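Long-range contacts in GNA33 (Neisseria gonorrhoeae FA 1090, PDB 2G5D), which probably cleaves the glycosidic bond between N-acetylmuramic acid and N-acetylglucosamine in peptidoglycan, forming a 1,6-anhydro bond in the muramic acid product: residues G142-F147 and Y312-E317; P234-F239 and G290-M295; G350-V355 and L369-D374. One frame throughout, in Å; residues are numbered along the deposited sequence.

In the fold
Contacts 1 and 2 belong to the MltA-specific insert domain, contact 3 to the 3D domain, whose family is grouped with the double-psi beta-barrels; contact 3 lies across the centre of the chain from the other two. Along the chain contact 2 is nested within the loop closed by contact 1, yet their centres are about 22 Å apart. Contacts 1 and 3 are buried. The first rests on ring packing between a loop and strand 313-317, the last on backbone hydrogen bonds within the hairpin of strands 352-358 and 365-375. Contact 2 is only partly buried and pairs two helices, with apolar packing on one side and a salt bridge on the other.

Contact 1 of 3, residues G142-F147 and Y312-E317; sequences GIPDDF and YIFFRE
The F314 ring has P144 lying over one face: CD of the proline sits 3.8 Å from the ring centroid and only 11° off the ring normal, a CH-pi contact, while P144 CG reaches F314 CE2 at 3.7 Å. The F314 edge is turned toward the face of F147 in an offset edge-to-face (T-shaped) pair, with centroids 5.2 Å apart and planes at 64°; the nearest atoms are the CE1 carbons of F147 and F314, at 3.6 Å. F147 reaches this ring because its CG is anti to the backbone N (chi1 -179°), and P144 and F147 are the two ends of a type I beta turn. The turn lies in the loop joining strands 138-141 and 148-151 of the MltA-specific insert domain, and it packs against strand 313-317. That strand pairs with strand 255-263, whose D262 touches F147, while I216 of helix 213-217 also touches F314. Closer to the strand backbone, I143 CG1 lies 4.2 Å from F314 CB. At the start of the loop G142 passes close to the strand, and its CA makes a C-H...O contact of 3.1 Å with F315 O.

Contact 2 of 3, residues P234-F239 and G290-M295; sequences PVELFF and GIKAYM
Helices 234-239 and 290-295 run roughly antiparallel, their axes 9.3 Å apart at closest approach and their directions at 151°, with V235 and K292 nearest in backbone register. They are parts of helices 234-243 and 288-297 in the MltA-specific insert domain, a helix-helix packing with an apolar side and a more polar one. V235 is the middle of the apolar side, and its two methyls divide the work. CG1, anti to the backbone N (chi1 175°), meets I291 CG2 at 3.7 Å and lies against the backbone of K292. CG2, on the other branch, reaches M295 CG at 4.0 Å. The valine side chain crosses those of I291 and M295 at about a right angle. One turn further along the first helix, F239 presents the edge of its ring to I291, whose CD1 lies near the ring plane 4.0 Å from F239 CZ; V235 O is also at that ring's edge. M275 of helix 271-276 touches both I291 and M295, and L302 of helix 302-306 also packs on M295, so further helices of the domain extend the apolar cluster. The polar side joins two long chains. K292 is extended along its whole length and E236 beyond CG, which lets their charged ends meet along one flank of the helix pair. The K292 side chain also touches D233, whose OD2 accepts a hydrogen bond from E236 N. In the salt bridge itself, K292 NZ donates to E236 OE1 over 2.6 Å, approaching on the anti side of the carboxylate and 34° out of its plane.

Contact 3 of 3, residues G350-V355 and L369-D374; sequences GAPLFV and LIMAQD
P352 and M371 meet on one face of an antiparallel beta hairpin, strands 352-358 and 365-375 of the 3D domain, whose family is grouped with the double-psi beta-barrels. The methionine chain, bent at chi2 and chi3, folds its sulphur against the proline ring, which it crosses obliquely, SD lying 3.7 Å from P352 CG. On the same face L369 CG is anti to the backbone N (chi1 -175°), and the next bend turns CD1 across to the partner strand, 3.7 Å from F354 N; F354 CD1 packs on L369 CB at 4.1 Å. F65 of helix 58-72 touches both P352 and M371. The other face bears L353 and I370, which share V385 of strand 384-391 as a neighbour. Here I370 CG1 stands between its backbone N and carbonyl carbon (chi1 72°), close against L353 O, and carries CD1 to V355 CG2 at 4.1 Å. L353 and I370 are the hydrogen-bonded pair, L353 N meeting I370 O at 2.7 Å and I370 N meeting L353 O. Before P352, A372 N donates to A351 O and G350 N to A372 O. Q373 NE2, also bonded to S64 O, donates to a water 2.9 Å away, which in turn donates to G350 O at 2.7 Å.

Contact 1 of 3, residues G142-F147 and Y312-E317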
loop_
_atom_site.group_PDB
_atom_site.type_symbol
_atom_site.label_atom_id
_atom_site.label_comp_id
_atom_site.label_asym_id
_atom_site.label_seq_id
_atom_site.Cartn_x
_atom_site.Cartn_y
_atom_site.Cartn_z
ATOM N N GLY A 142 -14.560 -10.727 -6.387
ATOM C CA GLY A 142 -14.018 -11.108 -5.097
ATOM C C GLY A 142 -13.340 -12.455 -5.208
ATOM O O GLY A 142 -13.172 -12.978 -6.312
ATOM N N ILE A 143 -12.938 -13.017 -4.071
ATOM C CA ILE A 143 -12.314 -14.343 -4.043
ATOM C C ILE A 143 -13.229 -15.423 -4.664
ATOM O O ILE A 143 -14.342 -15.655 -4.180
ATOM C CB ILE A 143 -11.850 -14.737 -2.613
ATOM C CG1 ILE A 143 -10.735 -13.795 -2.141
ATOM C CG2 ILE A 143 -11.376 -16.196 -2.575
ATOM C CD1 ILE A 143 -10.581 -13.716 -0.630
ATOM N N PRO A 144 -12.761 -16.070 -5.747
ATOM C CA PRO A 144 -13.523 -17.109 -6.450
ATOM C C PRO A 144 -13.945 -18.285 -5.564
ATOM O O PRO A 144 -13.340 -18.532 -4.519
ATOM C CB PRO A 144 -12.554 -17.579 -7.534
ATOM C CG PRO A 144 -11.635 -16.449 -7.732
ATOM C CD PRO A 144 -11.459 -15.829 -6.389
ATOM N N ASP A 145 -14.985 -18.997 -5.992
ATOM C CA ASP A 145 -15.515 -20.155 -5.271
ATOM C C ASP A 145 -14.536 -21.330 -5.175
ATOM O O ASP A 145 -14.666 -22.177 -4.294
ATOM C CB ASP A 145 -16.796 -20.638 -5.948
ATOM C CG ASP A 145 -17.884 -19.585 -5.977
ATOM O OD1 ASP A 145 -17.710 -18.513 -5.345
ATOM O OD2 ASP A 145 -18.921 -19.843 -6.632
ATOM N N ASP A 146 -13.570 -21.389 -6.087
ATOM C CA ASP A 146 -12.630 -22.510 -6.156
ATOM C C ASP A 146 -11.182 -22.066 -5.930
ATOM O O ASP A 146 -10.238 -22.799 -6.221
ATOM C CB ASP A 146 -12.751 -23.215 -7.513
ATOM C CG ASP A 146 -12.326 -22.328 -8.682
ATOM O OD1 ASP A 146 -12.518 -21.090 -8.614
ATOM O OD2 ASP A 146 -11.797 -22.874 -9.673
ATOM N N PHE A 147 -11.015 -20.855 -5.424
ATOM C CA PHE A 147 -9.697 -20.284 -5.190
ATOM C C PHE A 147 -9.209 -20.759 -3.829
ATOM O O PHE A 147 -9.813 -20.439 -2.812
ATOM C CB PHE A 147 -9.806 -18.763 -5.244
ATOM C CG PHE A 147 -8.511 -18.036 -5.033
ATOM C CD1 PHE A 147 -7.706 -17.705 -6.112
ATOM C CD2 PHE A 147 -8.117 -17.640 -3.758
ATOM C CE1 PHE A 147 -6.518 -17.007 -5.924
ATOM C CE2 PHE A 147 -6.926 -16.955 -3.565
ATOM C CZ PHE A 147 -6.127 -16.637 -4.662
ATOM N N TYR A 312 -3.293 -10.822 -10.893
ATOM C CA TYR A 312 -4.697 -10.443 -10.799
ATOM C C TYR A 312 -5.078 -10.372 -9.346
ATOM O O TYR A 312 -4.774 -11.285 -8.562
ATOM C CB TYR A 312 -5.595 -11.453 -11.525
ATOM C CG TYR A 312 -6.932 -10.906 -11.956
ATOM C CD1 TYR A 312 -7.085 -10.300 -13.213
ATOM C CD2 TYR A 312 -8.041 -11.006 -11.130
ATOM C CE1 TYR A 312 -8.302 -9.793 -13.621
ATOM C CE2 TYR A 312 -9.278 -10.508 -11.527
ATOM C CZ TYR A 312 -9.400 -9.905 -12.776
ATOM O OH TYR A 312 -10.624 -9.423 -13.191
ATOM N N ILE A 313 -5.722 -9.276 -8.983
ATOM C CA ILE A 313 -6.057 -9.027 -7.592
ATOM C C ILE A 313 -7.543 -9.270 -7.400
ATOM O O ILE A 313 -8.365 -8.885 -8.239
ATOM C CB ILE A 313 -5.584 -7.611 -7.121
ATOM C CG1 ILE A 313 -4.072 -7.612 -6.888
ATOM C CG2 ILE A 313 -6.220 -7.205 -5.796
ATOM C CD1 ILE A 313 -3.252 -7.370 -8.116
ATOM N N PHE A 314 -7.870 -9.969 -6.325
ATOM C CA PHE A 314 -9.248 -10.153 -5.896
ATOM C C PHE A 314 -9.563 -9.207 -4.736
ATOM O O PHE A 314 -8.695 -8.865 -3.943
ATOM C CB PHE A 314 -9.523 -11.627 -5.560
ATOM C CG PHE A 314 -9.231 -12.551 -6.709
ATOM C CD1 PHE A 314 -8.069 -13.318 -6.726
ATOM C CD2 PHE A 314 -10.088 -12.601 -7.813
ATOM C CE1 PHE A 314 -7.787 -14.157 -7.788
ATOM C CE2 PHE A 314 -9.809 -13.440 -8.899
ATOM C CZ PHE A 314 -8.654 -14.211 -8.889
ATOM N N PHE A 315 -10.807 -8.755 -4.688
ATOM C CA PHE A 315 -11.205 -7.693 -3.788
ATOM C C PHE A 315 -12.299 -8.137 -2.821
ATOM O O PHE A 315 -12.819 -9.248 -2.922
ATOM C CB PHE A 315 -11.670 -6.471 -4.596
ATOM C CG PHE A 315 -10.578 -5.813 -5.409
ATOM C CD1 PHE A 315 -10.432 -6.106 -6.764
ATOM C CD2 PHE A 315 -9.713 -4.875 -4.824
ATOM C CE1 PHE A 315 -9.432 -5.494 -7.527
ATOM C CE2 PHE A 315 -8.715 -4.250 -5.585
ATOM C CZ PHE A 315 -8.569 -4.574 -6.929
ATOM N N ARG A 316 -12.617 -7.259 -1.870
ATOM C CA ARG A 316 -13.702 -7.471 -0.926
ATOM C C ARG A 316 -14.481 -6.168 -0.720
ATOM O O ARG A 316 -13.920 -5.077 -0.808
ATOM C CB ARG A 316 -13.167 -8.014 0.405
ATOM C CG ARG A 316 -12.103 -7.141 1.078
ATOM C CD ARG A 316 -11.598 -7.746 2.387
ATOM N NE ARG A 316 -11.109 -6.719 3.314
ATOM C CZ ARG A 316 -9.874 -6.664 3.819
ATOM N NH1 ARG A 316 -8.963 -7.580 3.496
ATOM N NH2 ARG A 316 -9.547 -5.682 4.651
ATOM N N GLU A 317 -15.777 -6.301 -0.456
ATOM C CA GLU A 317 -16.676 -5.165 -0.226
ATOM C C GLU A 317 -16.427 -4.585 1.158
ATOM O O GLU A 317 -16.564 -5.290 2.160
ATOM C CB GLU A 317 -18.149 -5.598 -0.335
ATOM C CG GLU A 317 -18.408 -7.023 -0.884
ATOM C CD GLU A 317 -17.782 -8.143 -0.027
ATOM O OE1 GLU A 317 -17.217 -9.101 -0.613
ATOM O OE2 GLU A 317 -17.840 -8.055 1.227
#

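Contact 2 of 3, residues P234-F239 and G290-M295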
loop_
_atom_site.group_PDB
_atom_site.type_symbol
_atom_site.label_atom_id
_atom_site.label_comp_id
_atom_site.label_asym_id
_atom_site.label_seq_id
_atom_site.Cartn_x
_atom_site.Cartn_y
_atom_site.Cartn_z
ATOM N N PRO A 234 -11.944 -0.587 -18.641
ATOM C CA PRO A 234 -11.077 -1.737 -18.279
ATOM C C PRO A 234 -9.631 -1.357 -17.940
ATOM O O PRO A 234 -8.956 -2.097 -17.221
ATOM C CB PRO A 234 -11.060 -2.573 -19.564
ATOM C CG PRO A 234 -11.208 -1.562 -20.648
ATOM C CD PRO A 234 -12.204 -0.560 -20.099
ATOM N N VAL A 235 -9.144 -0.254 -18.501
ATOM C CA VAL A 235 -7.800 0.245 -18.178
ATOM C C VAL A 235 -7.804 0.898 -16.794
ATOM O O VAL A 235 -6.900 0.643 -15.982
ATOM C CB VAL A 235 -7.235 1.214 -19.266
ATOM C CG1 VAL A 235 -5.885 1.816 -18.829
ATOM C CG2 VAL A 235 -7.085 0.494 -20.587
ATOM N N GLU A 236 -8.826 1.707 -16.514
ATOM C CA GLU A 236 -9.019 2.224 -15.157
ATOM C C GLU A 236 -9.161 1.094 -14.146
ATOM O O GLU A 236 -8.646 1.207 -13.026
ATOM C CB GLU A 236 -10.197 3.201 -15.042
ATOM C CG GLU A 236 -9.991 4.529 -15.743
ATOM C CD GLU A 236 -11.086 5.535 -15.432
ATOM O OE1 GLU A 236 -11.760 5.974 -16.361
ATOM O OE2 GLU A 236 -11.283 5.899 -14.255
ATOM N N LEU A 237 -9.832 0.002 -14.524
ATOM C CA LEU A 237 -9.929 -1.154 -13.616
ATOM C C LEU A 237 -8.580 -1.811 -13.443
ATOM O O LEU A 237 -8.244 -2.289 -12.353
ATOM C CB LEU A 237 -10.894 -2.213 -14.130
ATOM C CG LEU A 237 -11.825 -2.951 -13.163
ATOM C CD1 LEU A 237 -12.143 -4.375 -13.688
ATOM C CD2 LEU A 237 -11.384 -2.949 -11.665
ATOM N N PHE A 238 -7.814 -1.847 -14.534
ATOM C CA PHE A 238 -6.521 -2.487 -14.532
ATOM C C PHE A 238 -5.650 -1.793 -13.496
ATOM O O PHE A 238 -5.010 -2.450 -12.677
ATOM C CB PHE A 238 -5.882 -2.444 -15.928
ATOM C CG PHE A 238 -4.537 -3.117 -15.993
ATOM C CD1 PHE A 238 -4.434 -4.448 -16.377
ATOM C CD2 PHE A 238 -3.386 -2.429 -15.656
ATOM C CE1 PHE A 238 -3.200 -5.084 -16.431
ATOM C CE2 PHE A 238 -2.146 -3.056 -15.696
ATOM C CZ PHE A 238 -2.055 -4.385 -16.087
ATOM N N PHE A 239 -5.656 -0.462 -13.523
ATOM C CA PHE A 239 -4.865 0.351 -12.586
ATOM C C PHE A 239 -5.333 0.342 -11.120
ATOM O O PHE A 239 -4.519 0.538 -10.219
ATOM C CB PHE A 239 -4.698 1.771 -13.130
ATOM C CG PHE A 239 -3.565 1.900 -14.108
ATOM C CD1 PHE A 239 -3.752 1.596 -15.459
ATOM C CD2 PHE A 239 -2.297 2.308 -13.675
ATOM C CE1 PHE A 239 -2.705 1.696 -16.364
ATOM C CE2 PHE A 239 -1.241 2.402 -14.575
ATOM C CZ PHE A 239 -1.447 2.101 -15.924
ATOM N N GLY A 290 -3.064 7.963 -20.676
ATOM C CA GLY A 290 -2.539 7.723 -22.018
ATOM C C GLY A 290 -2.831 6.320 -22.540
ATOM O O GLY A 290 -3.086 6.135 -23.728
ATOM N N ILE A 291 -2.797 5.320 -21.662
ATOM C CA ILE A 291 -3.186 3.964 -22.059
ATOM C C ILE A 291 -4.706 3.899 -22.298
ATOM O O ILE A 291 -5.179 3.268 -23.252
ATOM C CB ILE A 291 -2.694 2.894 -21.037
ATOM C CG1 ILE A 291 -1.165 2.907 -20.960
ATOM C CG2 ILE A 291 -3.191 1.501 -21.408
ATOM C CD1 ILE A 291 -0.575 2.116 -19.805
ATOM N N LYS A 292 -5.462 4.578 -21.445
ATOM C CA LYS A 292 -6.902 4.649 -21.594
ATOM C C LYS A 292 -7.305 5.240 -22.957
ATOM O O LYS A 292 -8.168 4.678 -23.646
ATOM C CB LYS A 292 -7.518 5.445 -20.440
ATOM C CG LYS A 292 -9.022 5.602 -20.530
ATOM C CD LYS A 292 -9.536 6.520 -19.447
ATOM C CE LYS A 292 -11.019 6.721 -19.612
ATOM N NZ LYS A 292 -11.616 7.427 -18.461
ATOM N N ALA A 293 -6.663 6.347 -23.344
ATOM C CA ALA A 293 -6.939 7.010 -24.624
ATOM C C ALA A 293 -6.463 6.191 -25.834
ATOM O O ALA A 293 -7.168 6.114 -26.855
ATOM C CB ALA A 293 -6.351 8.417 -24.645
ATOM N N TYR A 294 -5.284 5.572 -25.716
ATOM C CA TYR A 294 -4.774 4.688 -26.767
ATOM C C TYR A 294 -5.728 3.505 -27.017
ATOM O O TYR A 294 -5.942 3.096 -28.155
ATOM C CB TYR A 294 -3.355 4.185 -26.445
ATOM C CG TYR A 294 -2.826 3.177 -27.457
ATOM C CD1 TYR A 294 -2.071 3.590 -28.550
ATOM C CD2 TYR A 294 -3.110 1.810 -27.331
ATOM C CE1 TYR A 294 -1.600 2.668 -29.492
ATOM C CE2 TYR A 294 -2.647 0.888 -28.257
ATOM C CZ TYR A 294 -1.894 1.319 -29.336
ATOM O OH TYR A 294 -1.435 0.398 -30.261
ATOM N N MET A 295 -6.301 2.980 -25.940
ATOM C CA MET A 295 -7.160 1.803 -25.990
ATOM C C MET A 295 -8.555 2.109 -26.560
ATOM O O MET A 295 -9.167 1.264 -27.240
ATOM C CB MET A 295 -7.267 1.205 -24.585
ATOM C CG MET A 295 -6.862 -0.260 -24.484
ATOM S SD MET A 295 -5.470 -0.784 -25.512
ATOM C CE MET A 295 -4.034 -0.510 -24.477
#

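Contact 3 of 3, residues G350-V355 and L369-D374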
loop_
_atom_site.group_PDB
_atom_site.type_symbol
_atom_site.label_atom_id
_atom_site.label_comp_id
_atom_site.label_asym_id
_atom_site.label_seq_id
_atom_site.Cartn_x
_atom_site.Cartn_y
_atom_site.Cartn_z
ATOM N N GLY A 350 3.911 1.340 12.192
ATOM C CA GLY A 350 3.043 2.176 13.024
ATOM C C GLY A 350 3.661 3.496 13.488
ATOM O O GLY A 350 2.952 4.371 13.983
ATOM N N ALA A 351 4.975 3.651 13.323
ATOM C CA ALA A 351 5.696 4.743 13.927
ATOM C C ALA A 351 5.375 6.066 13.263
ATOM O O ALA A 351 5.229 6.136 12.053
ATOM C CB ALA A 351 7.204 4.503 13.884
ATOM N N PRO A 352 5.251 7.128 14.069
ATOM C CA PRO A 352 5.279 8.469 13.458
ATOM C C PRO A 352 6.585 8.688 12.666
ATOM O O PRO A 352 7.671 8.278 13.096
ATOM C CB PRO A 352 5.158 9.405 14.674
ATOM C CG PRO A 352 4.440 8.549 15.730
ATOM C CD PRO A 352 5.018 7.172 15.532
ATOM N N LEU A 353 6.484 9.321 11.496
ATOM C CA LEU A 353 7.639 9.435 10.618
ATOM C C LEU A 353 7.613 10.831 10.020
ATOM O O LEU A 353 6.689 11.187 9.304
ATOM C CB LEU A 353 7.544 8.348 9.537
ATOM C CG LEU A 353 8.677 7.624 8.763
ATOM C CD1 LEU A 353 8.849 8.227 7.390
ATOM C CD2 LEU A 353 10.030 7.483 9.470
ATOM N N PHE A 354 8.617 11.632 10.356
ATOM C CA PHE A 354 8.742 12.945 9.747
ATOM C C PHE A 354 9.480 12.874 8.418
ATOM O O PHE A 354 10.587 12.324 8.345
ATOM C CB PHE A 354 9.439 13.907 10.691
ATOM C CG PHE A 354 9.207 15.330 10.350
ATOM C CD1 PHE A 354 8.181 16.049 10.985
ATOM C CD2 PHE A 354 9.993 15.963 9.387
ATOM C CE1 PHE A 354 7.939 17.400 10.655
ATOM C CE2 PHE A 354 9.769 17.304 9.062
ATOM C CZ PHE A 354 8.734 18.017 9.696
ATOM N N VAL A 355 8.861 13.440 7.375
ATOM C CA VAL A 355 9.397 13.445 6.023
ATOM C C VAL A 355 9.580 14.881 5.579
ATOM O O VAL A 355 8.633 15.661 5.542
ATOM C CB VAL A 355 8.490 12.660 5.002
ATOM C CG1 VAL A 355 9.116 12.642 3.578
ATOM C CG2 VAL A 355 8.287 11.262 5.459
ATOM N N LEU A 369 4.682 15.425 9.497
ATOM C CA LEU A 369 4.667 14.258 10.383
ATOM C C LEU A 369 3.574 13.305 9.944
ATOM O O LEU A 369 2.392 13.504 10.270
ATOM C CB LEU A 369 4.474 14.635 11.859
ATOM C CG LEU A 369 4.587 13.440 12.818
ATOM C CD1 LEU A 369 5.976 12.824 12.714
ATOM C CD2 LEU A 369 4.308 13.917 14.237
ATOM N N ILE A 370 3.983 12.259 9.217
ATOM C CA ILE A 370 3.082 11.170 8.783
ATOM C C ILE A 370 3.211 9.948 9.679
ATOM O O ILE A 370 4.038 9.929 10.549
ATOM C CB ILE A 370 3.323 10.812 7.296
ATOM C CG1 ILE A 370 4.655 10.078 7.103
ATOM C CG2 ILE A 370 3.232 12.122 6.430
ATOM C CD1 ILE A 370 4.770 9.264 5.843
ATOM N N MET A 371 2.353 8.953 9.472
ATOM C CA MET A 371 2.448 7.666 10.144
ATOM C C MET A 371 2.836 6.580 9.148
ATOM O O MET A 371 2.269 6.483 8.063
ATOM C CB MET A 371 1.136 7.332 10.862
ATOM C CG MET A 371 0.642 8.457 11.803
ATOM S SD MET A 371 1.698 8.734 13.245
ATOM C CE MET A 371 1.873 10.508 13.075
ATOM N N ALA A 372 3.835 5.788 9.533
ATOM C CA ALA A 372 4.363 4.694 8.730
ATOM C C ALA A 372 3.542 3.439 9.008
ATOM O O ALA A 372 3.850 2.648 9.921
ATOM C CB ALA A 372 5.814 4.475 9.072
ATOM N N GLN A 373 2.473 3.276 8.241
ATOM C CA GLN A 373 1.438 2.297 8.559
ATOM C C GLN A 373 1.237 1.277 7.436
ATOM O O GLN A 373 0.335 0.429 7.492
ATOM C CB GLN A 373 0.139 3.029 8.848
ATOM C CG GLN A 373 0.149 3.863 10.121
ATOM C CD GLN A 373 -1.118 4.681 10.266
ATOM O OE1 GLN A 373 -1.834 4.880 9.295
ATOM N NE2 GLN A 373 -1.396 5.165 11.479
ATOM N N ASP A 374 2.095 1.349 6.420
ATOM C CA ASP A 374 1.973 0.499 5.253
ATOM C C ASP A 374 3.351 0.120 4.709
ATOM O O ASP A 374 4.366 0.726 5.081
ATOM C CB ASP A 374 1.140 1.222 4.199
ATOM C CG ASP A 374 0.453 0.264 3.204
ATOM O OD1 ASP A 374 -0.016 0.767 2.171
ATOM O OD2 ASP A 374 0.383 -0.971 3.440
HETATM O O HOH W 1 0.312 4.537 13.766
#